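Local coordinates for membrane lipoprotein family protein (Aeropyrum pernix, PDB 4PEV) that binds adenosine and probably serves as the solute-binding component of an ABC transporter for nucleosides, at residues S284-L298 against G330-A343. Numbering follows the deposited sequence.
Sequences SQEWYDPQTIIISGL and GLGLSDEEIIRYFA
Strands 293-298 and 331-333 run antiparallel, with Leu298 N to Gly332 O at 2.8 Å and Ser334 N to Ser296 O at 3.0 Å. The return bond from Gly332 N to Leu298 O is weak.

Beyond the strand, Ser334 turns its hydroxyl back to Glu286. OG lies anti to the backbone N (chi1 -169°) and donates to Glu286 OE2 at 2.6 Å, on the syn side but 33° out of the carboxylate plane. The other oxygen, Glu286 OE1, accepts from Ser284 OG and Ser296 OG, which come from opposite faces of its plane. Arg369 of helix 358-372 forms a salt bridge with OE2, so the buried carboxylate is gripped at both oxygens and is probably ionised. A water joins Ser284 OG, Trp287 N and Ile339 O.

Leu298 CD1 meets Ile338 CG2 at 4.0 Å. The backbone N of Ser284 lies above one face of the Phe342 ring, toward its rim, and Trp287 CB packs on Ala343 CB.

Asp335 N-caps the helix, its OD1 accepting from Ile338 N. The contact adds an antiparallel edge strand to the otherwise parallel sheet of one lobe of a periplasmic-binding-protein fold, close to Lys299 of the adenosine site.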
# COMPACT_ATOMS: atom_id res chain seq x y z
N SER C 284 9.13 0.99 -0.50
CA SER C 284 9.85 0.44 -1.64
C SER C 284 10.44 -0.88 -1.16
O SER C 284 11.27 -0.88 -0.25
CB SER C 284 10.99 1.37 -2.12
OG SER C 284 12.18 0.63 -2.43
N GLN C 285 10.02 -1.96 -1.80
CA GLN C 285 10.43 -3.30 -1.39
C GLN C 285 11.38 -3.99 -2.38
O GLN C 285 11.61 -5.19 -2.27
CB GLN C 285 9.18 -4.15 -1.15
CG GLN C 285 8.29 -3.60 -0.05
CD GLN C 285 6.97 -4.34 0.05
OE1 GLN C 285 6.13 -4.27 -0.84
NE2 GLN C 285 6.78 -5.06 1.13
N GLU C 286 11.94 -3.22 -3.31
CA GLU C 286 12.78 -3.76 -4.37
C GLU C 286 13.97 -4.50 -3.79
O GLU C 286 14.39 -5.55 -4.29
CB GLU C 286 13.26 -2.65 -5.32
CG GLU C 286 12.19 -2.11 -6.28
CD GLU C 286 11.38 -0.95 -5.75
OE1 GLU C 286 11.10 -0.90 -4.53
OE2 GLU C 286 10.98 -0.09 -6.56
N TRP C 287 14.51 -3.95 -2.72
CA TRP C 287 15.65 -4.53 -2.00
C TRP C 287 15.45 -5.99 -1.62
O TRP C 287 16.43 -6.70 -1.45
CB TRP C 287 15.94 -3.71 -0.73
CG TRP C 287 14.85 -3.78 0.27
CD1 TRP C 287 13.83 -2.90 0.41
CD2 TRP C 287 14.64 -4.81 1.24
NE1 TRP C 287 13.00 -3.31 1.41
CE2 TRP C 287 13.47 -4.48 1.94
CE3 TRP C 287 15.34 -5.98 1.59
CZ2 TRP C 287 12.98 -5.26 2.97
CZ3 TRP C 287 14.85 -6.76 2.61
CH2 TRP C 287 13.67 -6.40 3.29
N TYR C 288 14.21 -6.43 -1.46
CA TYR C 288 13.97 -7.81 -1.03
C TYR C 288 14.48 -8.81 -2.10
O TYR C 288 15.17 -9.78 -1.77
CB TYR C 288 12.49 -8.04 -0.66
CG TYR C 288 12.17 -9.43 -0.14
CD1 TYR C 288 12.42 -9.78 1.19
CD2 TYR C 288 11.60 -10.39 -0.97
CE1 TYR C 288 12.12 -11.05 1.66
CE2 TYR C 288 11.31 -11.66 -0.51
CZ TYR C 288 11.57 -11.99 0.81
OH TYR C 288 11.27 -13.26 1.25
N ASP C 289 14.17 -8.53 -3.36
CA ASP C 289 14.81 -9.20 -4.51
C ASP C 289 14.67 -8.31 -5.73
O ASP C 289 13.60 -8.23 -6.31
CB ASP C 289 14.21 -10.57 -4.82
CG ASP C 289 14.79 -11.18 -6.10
OD1 ASP C 289 15.97 -10.93 -6.44
OD2 ASP C 289 14.06 -11.91 -6.78
N PRO C 290 15.76 -7.64 -6.14
CA PRO C 290 15.64 -6.61 -7.17
C PRO C 290 15.52 -7.14 -8.61
O PRO C 290 15.05 -6.41 -9.50
CB PRO C 290 16.92 -5.79 -6.98
CG PRO C 290 17.65 -6.39 -5.83
CD PRO C 290 17.16 -7.79 -5.72
N GLN C 291 15.94 -8.37 -8.85
CA GLN C 291 15.80 -8.98 -10.15
C GLN C 291 14.33 -9.10 -10.52
O GLN C 291 13.95 -8.84 -11.65
CB GLN C 291 16.44 -10.37 -10.18
CG GLN C 291 17.97 -10.38 -10.24
CD GLN C 291 18.59 -11.53 -9.44
OE1 GLN C 291 18.11 -11.88 -8.36
NE2 GLN C 291 19.66 -12.11 -9.98
N THR C 292 13.50 -9.47 -9.55
CA THR C 292 12.06 -9.64 -9.79
C THR C 292 11.15 -8.50 -9.28
O THR C 292 10.04 -8.31 -9.81
CB THR C 292 11.56 -10.99 -9.21
OG1 THR C 292 11.70 -11.01 -7.78
CG2 THR C 292 12.34 -12.17 -9.85
N ILE C 293 11.58 -7.75 -8.26
CA ILE C 293 10.75 -6.70 -7.69
C ILE C 293 11.13 -5.41 -8.38
O ILE C 293 12.05 -4.73 -7.97
CB ILE C 293 10.89 -6.59 -6.15
CG1 ILE C 293 10.56 -7.94 -5.52
CG2 ILE C 293 9.92 -5.55 -5.58
CD1 ILE C 293 10.94 -8.06 -4.06
N ILE C 294 10.40 -5.08 -9.43
CA ILE C 294 10.84 -4.05 -10.37
C ILE C 294 10.46 -2.62 -9.95
O ILE C 294 11.13 -1.67 -10.33
CB ILE C 294 10.32 -4.40 -11.78
CG1 ILE C 294 11.19 -3.75 -12.86
CG2 ILE C 294 8.85 -4.02 -11.94
CD1 ILE C 294 10.68 -4.00 -14.27
N ILE C 295 9.41 -2.47 -9.15
CA ILE C 295 8.92 -1.17 -8.74
C ILE C 295 8.00 -1.32 -7.54
O ILE C 295 7.55 -2.41 -7.24
CB ILE C 295 8.17 -0.46 -9.90
CG1 ILE C 295 8.04 1.05 -9.64
CG2 ILE C 295 6.80 -1.08 -10.14
CD1 ILE C 295 8.09 1.88 -10.91
N SER C 296 7.72 -0.22 -6.84
CA SER C 296 6.83 -0.27 -5.68
C SER C 296 5.90 0.93 -5.66
O SER C 296 6.33 2.07 -5.87
CB SER C 296 7.65 -0.30 -4.37
OG SER C 296 8.55 -1.41 -4.34
N GLY C 297 4.62 0.67 -5.41
CA GLY C 297 3.70 1.75 -5.04
C GLY C 297 4.05 2.22 -3.63
O GLY C 297 4.29 1.39 -2.75
N LEU C 298 4.09 3.52 -3.40
CA LEU C 298 4.45 4.04 -2.08
C LEU C 298 3.24 4.60 -1.41
O LEU C 298 2.42 5.23 -2.04
CB LEU C 298 5.47 5.16 -2.16
CG LEU C 298 6.80 4.79 -2.79
CD1 LEU C 298 7.59 6.07 -3.04
CD2 LEU C 298 7.57 3.83 -1.91
N GLY C 330 1.77 12.06 -0.66
CA GLY C 330 1.30 10.97 0.20
C GLY C 330 1.36 9.61 -0.48
O GLY C 330 1.48 8.58 0.18
N LEU C 331 1.24 9.63 -1.80
CA LEU C 331 1.40 8.43 -2.63
C LEU C 331 2.43 8.72 -3.73
O LEU C 331 2.65 9.87 -4.09
CB LEU C 331 0.06 8.04 -3.25
CG LEU C 331 -1.09 7.89 -2.26
CD1 LEU C 331 -2.38 7.61 -3.02
CD2 LEU C 331 -0.81 6.79 -1.24
N GLY C 332 3.06 7.68 -4.24
CA GLY C 332 4.04 7.84 -5.30
C GLY C 332 4.53 6.52 -5.81
O GLY C 332 4.07 5.47 -5.36
N LEU C 333 5.46 6.57 -6.77
CA LEU C 333 6.19 5.39 -7.21
C LEU C 333 7.62 5.48 -6.74
O LEU C 333 8.18 6.56 -6.51
CB LEU C 333 6.19 5.27 -8.73
CG LEU C 333 4.85 5.06 -9.44
CD1 LEU C 333 5.09 5.01 -10.94
CD2 LEU C 333 4.17 3.78 -9.00
N SER C 334 8.21 4.31 -6.62
CA SER C 334 9.57 4.12 -6.19
C SER C 334 10.57 4.70 -7.21
O SER C 334 10.61 4.25 -8.35
CB SER C 334 9.75 2.60 -6.07
OG SER C 334 10.94 2.25 -5.42
N ASP C 335 11.38 5.68 -6.80
CA ASP C 335 12.50 6.20 -7.64
C ASP C 335 13.90 5.83 -7.08
O ASP C 335 14.00 5.13 -6.08
CB ASP C 335 12.36 7.72 -7.83
CG ASP C 335 12.74 8.50 -6.57
OD1 ASP C 335 13.48 7.94 -5.74
OD2 ASP C 335 12.31 9.66 -6.41
N GLU C 336 14.98 6.30 -7.71
CA GLU C 336 16.37 5.95 -7.30
C GLU C 336 16.65 6.13 -5.81
O GLU C 336 17.11 5.21 -5.15
CB GLU C 336 17.42 6.80 -8.05
CG GLU C 336 17.72 6.38 -9.49
CD GLU C 336 16.77 6.99 -10.52
OE1 GLU C 336 17.22 7.21 -11.67
OE2 GLU C 336 15.57 7.24 -10.21
N GLU C 337 16.38 7.32 -5.31
CA GLU C 337 16.77 7.66 -3.94
C GLU C 337 15.94 6.89 -2.91
O GLU C 337 16.48 6.41 -1.90
CB GLU C 337 16.72 9.18 -3.71
CG GLU C 337 15.40 9.74 -3.22
CD GLU C 337 15.56 11.13 -2.63
OE1 GLU C 337 16.06 12.03 -3.35
OE2 GLU C 337 15.19 11.33 -1.45
N ILE C 338 14.65 6.75 -3.18
CA ILE C 338 13.72 6.04 -2.28
C ILE C 338 14.14 4.56 -2.20
O ILE C 338 14.14 3.96 -1.13
CB ILE C 338 12.24 6.13 -2.74
CG1 ILE C 338 11.83 7.54 -3.23
CG2 ILE C 338 11.32 5.67 -1.63
CD1 ILE C 338 11.25 8.49 -2.19
N ILE C 339 14.52 3.99 -3.35
CA ILE C 339 14.98 2.61 -3.43
C ILE C 339 16.22 2.39 -2.59
O ILE C 339 16.31 1.40 -1.86
CB ILE C 339 15.28 2.21 -4.89
CG1 ILE C 339 13.98 2.09 -5.68
CG2 ILE C 339 16.00 0.86 -4.96
CD1 ILE C 339 14.19 2.06 -7.17
N ARG C 340 17.17 3.31 -2.70
CA ARG C 340 18.43 3.20 -1.97
C ARG C 340 18.19 3.43 -0.48
O ARG C 340 18.80 2.78 0.35
CB ARG C 340 19.47 4.19 -2.52
CG ARG C 340 20.88 4.00 -1.95
CD ARG C 340 21.94 4.92 -2.56
NE ARG C 340 21.36 6.01 -3.36
CZ ARG C 340 21.46 6.14 -4.69
NH1 ARG C 340 22.14 5.25 -5.43
NH2 ARG C 340 20.89 7.18 -5.31
N TYR C 341 17.28 4.34 -0.13
CA TYR C 341 17.00 4.64 1.27
C TYR C 341 16.52 3.43 2.08
O TYR C 341 16.98 3.19 3.21
CB TYR C 341 15.94 5.73 1.35
CG TYR C 341 15.40 6.00 2.73
CD1 TYR C 341 16.11 6.78 3.64
CD2 TYR C 341 14.16 5.51 3.11
CE1 TYR C 341 15.59 7.05 4.90
CE2 TYR C 341 13.63 5.78 4.35
CZ TYR C 341 14.35 6.54 5.25
OH TYR C 341 13.81 6.80 6.49
N PHE C 342 15.59 2.68 1.49
CA PHE C 342 15.05 1.50 2.15
C PHE C 342 16.02 0.38 2.08
O PHE C 342 16.04 -0.46 2.96
CB PHE C 342 13.72 1.08 1.54
CG PHE C 342 12.60 1.98 1.95
CD1 PHE C 342 12.06 1.86 3.21
CD2 PHE C 342 12.15 2.97 1.10
CE1 PHE C 342 11.06 2.71 3.62
CE2 PHE C 342 11.13 3.82 1.49
CZ PHE C 342 10.59 3.69 2.76
N ALA C 343 16.83 0.36 1.03
CA ALA C 343 17.91 -0.61 0.93
C ALA C 343 18.97 -0.37 2.02
O ALA C 343 19.47 -1.32 2.60
CB ALA C 343 18.53 -0.57 -0.47
O HOH W 1 14.38 -0.82 -2.07